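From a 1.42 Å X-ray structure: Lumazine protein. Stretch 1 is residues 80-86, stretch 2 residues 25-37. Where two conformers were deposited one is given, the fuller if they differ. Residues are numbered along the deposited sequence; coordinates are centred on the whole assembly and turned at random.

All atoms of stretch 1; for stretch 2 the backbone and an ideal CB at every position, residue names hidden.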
# COMPACT_ATOMS: atom_id res chain seq x y z
N LYS A 80 -2.11 9.16 -5.54
CA LYS A 80 -2.01 7.90 -6.29
C LYS A 80 -1.92 6.81 -5.23
O LYS A 80 -1.11 6.83 -4.30
CB LYS A 80 -0.75 7.89 -7.10
CG LYS A 80 -0.42 6.66 -7.77
CD LYS A 80 0.57 7.11 -8.85
CE LYS A 80 1.78 6.32 -8.76
NZ LYS A 80 2.66 7.24 -7.88
N VAL A 81 -2.76 5.77 -5.44
CA VAL A 81 -2.83 4.61 -4.53
C VAL A 81 -2.44 3.34 -5.30
O VAL A 81 -2.75 3.20 -6.48
CB VAL A 81 -4.19 4.43 -3.87
CG1 VAL A 81 -4.54 5.78 -3.09
CG2 VAL A 81 -5.23 4.12 -4.90
N ASN A 82 -1.79 2.40 -4.65
CA ASN A 82 -1.47 1.10 -5.30
C ASN A 82 -2.67 0.23 -5.29
O ASN A 82 -3.35 0.12 -4.26
CB ASN A 82 -0.34 0.48 -4.51
CG ASN A 82 0.96 1.28 -4.61
OD1 ASN A 82 1.15 2.01 -5.62
ND2 ASN A 82 1.84 1.11 -3.66
N LEU A 83 -2.88 -0.53 -6.36
CA LEU A 83 -4.02 -1.49 -6.48
C LEU A 83 -3.54 -2.91 -6.72
O LEU A 83 -2.66 -3.10 -7.59
CB LEU A 83 -4.92 -1.08 -7.67
CG LEU A 83 -5.46 0.37 -7.58
CD1 LEU A 83 -6.20 0.74 -8.86
CD2 LEU A 83 -6.36 0.56 -6.29
N GLU A 84 -4.14 -3.88 -6.05
CA GLU A 84 -3.84 -5.30 -6.37
C GLU A 84 -5.12 -6.11 -6.13
O GLU A 84 -5.73 -6.10 -5.04
CB GLU A 84 -2.77 -5.86 -5.51
CG GLU A 84 -2.40 -7.32 -5.91
CD GLU A 84 -1.40 -7.96 -5.03
OE1 GLU A 84 -0.83 -7.43 -4.08
OE2 GLU A 84 -1.29 -9.24 -5.26
N VAL A 85 -5.57 -6.78 -7.21
CA VAL A 85 -6.73 -7.72 -7.13
C VAL A 85 -6.17 -9.10 -6.83
O VAL A 85 -5.07 -9.43 -7.20
CB VAL A 85 -7.46 -7.65 -8.45
CG1 VAL A 85 -8.67 -8.68 -8.47
CG2 VAL A 85 -7.97 -6.26 -8.68
N ARG A 86 -6.89 -9.87 -6.08
CA ARG A 86 -6.41 -11.21 -5.70
C ARG A 86 -6.11 -12.08 -6.92
O ARG A 86 -6.79 -11.93 -7.94
CB ARG A 86 -7.35 -11.96 -4.78
CG ARG A 86 -8.61 -12.36 -5.29
CD ARG A 86 -9.29 -13.23 -4.18
NE ARG A 86 -9.82 -12.19 -3.29
CZ ARG A 86 -9.37 -11.95 -2.07
NH1 ARG A 86 -8.35 -12.64 -1.58
NH2 ARG A 86 -9.88 -10.96 -1.38
N UNK A 25 -13.58 7.72 -3.55
CA UNK A 25 -13.83 7.31 -4.90
C UNK A 25 -12.52 7.36 -5.65
O UNK A 25 -11.93 8.49 -5.68
CB UNK A 25 -14.89 8.19 -5.56
N UNK A 26 -12.12 6.29 -6.25
CA UNK A 26 -10.77 6.17 -6.84
C UNK A 26 -10.95 5.86 -8.31
O UNK A 26 -11.53 4.84 -8.70
CB UNK A 26 -9.93 5.09 -6.15
N UNK A 27 -10.35 6.68 -9.21
CA UNK A 27 -10.31 6.34 -10.64
C UNK A 27 -9.37 5.22 -10.89
O UNK A 27 -8.16 5.23 -10.51
CB UNK A 27 -9.91 7.55 -11.49
N UNK A 28 -9.89 4.17 -11.54
CA UNK A 28 -9.12 2.98 -11.81
C UNK A 28 -8.71 2.90 -13.26
O UNK A 28 -9.50 3.29 -14.09
CB UNK A 28 -9.92 1.73 -11.42
N UNK A 29 -7.54 2.33 -13.51
CA UNK A 29 -7.19 2.06 -14.93
C UNK A 29 -8.10 0.99 -15.47
O UNK A 29 -8.59 0.11 -14.73
CB UNK A 29 -5.73 1.63 -15.08
N UNK A 30 -8.26 0.98 -16.80
CA UNK A 30 -9.29 0.13 -17.36
C UNK A 30 -9.09 -1.36 -17.11
O UNK A 30 -10.11 -2.03 -16.80
CB UNK A 30 -9.38 0.38 -18.87
N UNK A 31 -7.87 -1.87 -17.15
CA UNK A 31 -7.65 -3.32 -16.90
C UNK A 31 -8.02 -3.75 -15.52
O UNK A 31 -8.55 -4.80 -15.26
CB UNK A 31 -6.19 -3.69 -17.14
N UNK A 32 -7.74 -2.92 -14.54
CA UNK A 32 -8.13 -3.30 -13.19
C UNK A 32 -9.59 -3.02 -13.03
O UNK A 32 -10.27 -3.80 -12.37
CB UNK A 32 -7.31 -2.56 -12.13
N UNK A 33 -10.11 -1.89 -13.49
CA UNK A 33 -11.55 -1.57 -13.34
C UNK A 33 -12.45 -2.75 -13.79
O UNK A 33 -13.43 -3.07 -13.13
CB UNK A 33 -11.89 -0.32 -14.15
N UNK A 34 -12.19 -3.31 -14.93
CA UNK A 34 -13.12 -4.35 -15.42
C UNK A 34 -12.93 -5.69 -14.65
O UNK A 34 -13.88 -6.54 -14.69
CB UNK A 34 -12.91 -4.57 -16.92
N UNK A 35 -11.80 -5.87 -13.89
CA UNK A 35 -11.63 -7.03 -13.05
C UNK A 35 -12.28 -6.91 -11.65
O UNK A 35 -12.08 -7.87 -10.88
CB UNK A 35 -10.13 -7.31 -12.90
N UNK A 36 -13.00 -5.80 -11.35
CA UNK A 36 -13.59 -5.70 -10.01
C UNK A 36 -15.09 -5.42 -10.11
O UNK A 36 -15.64 -5.02 -11.21
CB UNK A 36 -12.90 -4.60 -9.20
N UNK A 37 -15.75 -5.69 -8.98
CA UNK A 37 -17.16 -5.51 -8.93
C UNK A 37 -17.57 -5.06 -7.51
O UNK A 37 -16.73 -5.05 -6.57
CB UNK A 37 -17.87 -6.80 -9.34

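Stretch 1 offers alternate residues to its neighbour: Val81, Leu83 and Val85 point CA-to-CB toward it, an apolar row without donor or acceptor.

Position 25 has extended angles (-101/125) and no atom of stretch 1 within 5.5 Å of its ideal CB, so the contact selects nothing; it is Gly25.

At position 26, also extended (-122/124), the CB points toward stretch 1 and its ideal position lies 5.0 Å from Val81 CG2. That gap suits a branched or longer aliphatic chain. The residue is Ile26, whose CG2 reaches Val81 CG2 at 3.9 Å.

Position 27 points sideways with nothing near; many residues would serve, and Thr27 makes no contact.

Position 28 also points sideways, yet its ideal CB is 4.6 Å from Leu83 CD1. A long apolar or aromatic chain could turn alongside the leucine. Phe28 does so: with chi1 at -86° its ring end comes nearer, CE1 lying 3.7 Å from Leu83 CD2. Leu83 CD1 sits 3.6 Å from the Phe28 ring centroid and 8° off the normal, a CH-pi contact almost centred over one face.

Position 29 has phi/psi of -67/156 and directly precedes a helix, at its N-cap. Small polar residues are common there, and proline's restricted phi also fits. Pro29 places CD 3.9 Å from Leu83 CD1, while its O accepts a backbone hydrogen bond from the N of residue 33 at 2.8 Å.

Positions 30 and 31 are helical and out of reach, so polar chains are suitable. They are Lys30 and Asp31.

Position 32 turns CB toward stretch 1, 4.8 Å from Leu83 CD1 and 5.1 Å from Val85 CG2. A branched aliphatic could address both. Ile32 does, with CD1 4.0 Å from Leu83 CB and CG2 3.8 Å from Val85 CG2.

Position 33 points away, leaving its choice to other surroundings; it is Leu33. Position 34 is out of reach and could be polar: Glu34 OE1 forms a salt bridge with Lys30 NZ at 3.2 Å, its hydrogen bond weak.

Position 35 points toward Val85, its ideal CB 4.9 Å from CG2, so a small residue, polar or apolar, would fit. In the given conformer, Ser35 OG packs 3.7 Å from Val85 CG2 and donates to Ile32 O at 2.7 Å, satisfying the hydroxyl beside an apolar methyl.

Position 36 points sideways, with ideal CB 5.2 Å from Val85 CG2; a modest aliphatic could bridge this. Val36 CG1 meets Val85 CG2 at 3.7 Å.

Position 37, extended and out of reach, tolerates a charge; it is Glu37.

Stretch 2 (25-37) GITFPKDILESVE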
# COMPACT_ATOMS: atom_id res chain seq x y z
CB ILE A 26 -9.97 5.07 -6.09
CG1 ILE A 26 -9.90 5.39 -4.57
CG2 ILE A 26 -8.57 5.00 -6.67
CD1 ILE A 26 -9.19 4.29 -3.75
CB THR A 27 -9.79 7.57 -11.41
OG1 THR A 27 -10.68 8.66 -11.17
CG2 THR A 27 -9.71 7.29 -12.91
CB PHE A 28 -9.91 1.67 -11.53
CG PHE A 28 -9.87 1.16 -10.10
CD1 PHE A 28 -9.72 2.01 -9.00
CD2 PHE A 28 -9.97 -0.21 -9.88
CE1 PHE A 28 -9.64 1.47 -7.71
CE2 PHE A 28 -9.97 -0.75 -8.56
CZ PHE A 28 -9.84 0.06 -7.53
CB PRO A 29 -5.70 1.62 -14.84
CG PRO A 29 -5.41 1.30 -13.46
CD PRO A 29 -6.50 1.90 -12.54
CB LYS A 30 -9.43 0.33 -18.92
CG LYS A 30 -10.83 -0.35 -19.41
CD LYS A 30 -12.05 0.53 -19.08
CE LYS A 30 -13.42 -0.06 -19.58
NZ LYS A 30 -14.57 0.75 -19.02
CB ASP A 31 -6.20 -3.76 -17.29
CG ASP A 31 -5.05 -3.17 -16.38
OD1 ASP A 31 -5.14 -1.96 -15.85
OD2 ASP A 31 -4.00 -3.91 -16.23
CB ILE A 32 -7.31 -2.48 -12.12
CG1 ILE A 32 -5.79 -2.74 -12.43
CG2 ILE A 32 -7.64 -2.98 -10.66
CD1 ILE A 32 -4.80 -2.02 -11.56
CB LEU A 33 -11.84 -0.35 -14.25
CG LEU A 33 -13.29 -0.02 -14.30
CD1 LEU A 33 -13.75 0.51 -12.93
CD2 LEU A 33 -13.61 1.06 -15.39
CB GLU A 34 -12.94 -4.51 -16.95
CG GLU A 34 -13.09 -3.19 -17.71
CD GLU A 34 -14.48 -3.06 -18.20
OE1 GLU A 34 -15.18 -2.14 -17.78
OE2 GLU A 34 -14.79 -3.84 -19.14
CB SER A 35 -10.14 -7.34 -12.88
OG SER A 35 -9.57 -6.42 -11.99
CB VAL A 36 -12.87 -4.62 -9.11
CG1 VAL A 36 -11.42 -4.96 -8.97
CG2 VAL A 36 -13.08 -3.21 -9.62
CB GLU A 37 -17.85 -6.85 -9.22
CG GLU A 37 -17.66 -7.96 -8.43
CD GLU A 37 -18.06 -9.24 -9.25
OE1 GLU A 37 -19.14 -9.26 -9.93
OE2 GLU A 37 -17.23 -10.17 -9.26
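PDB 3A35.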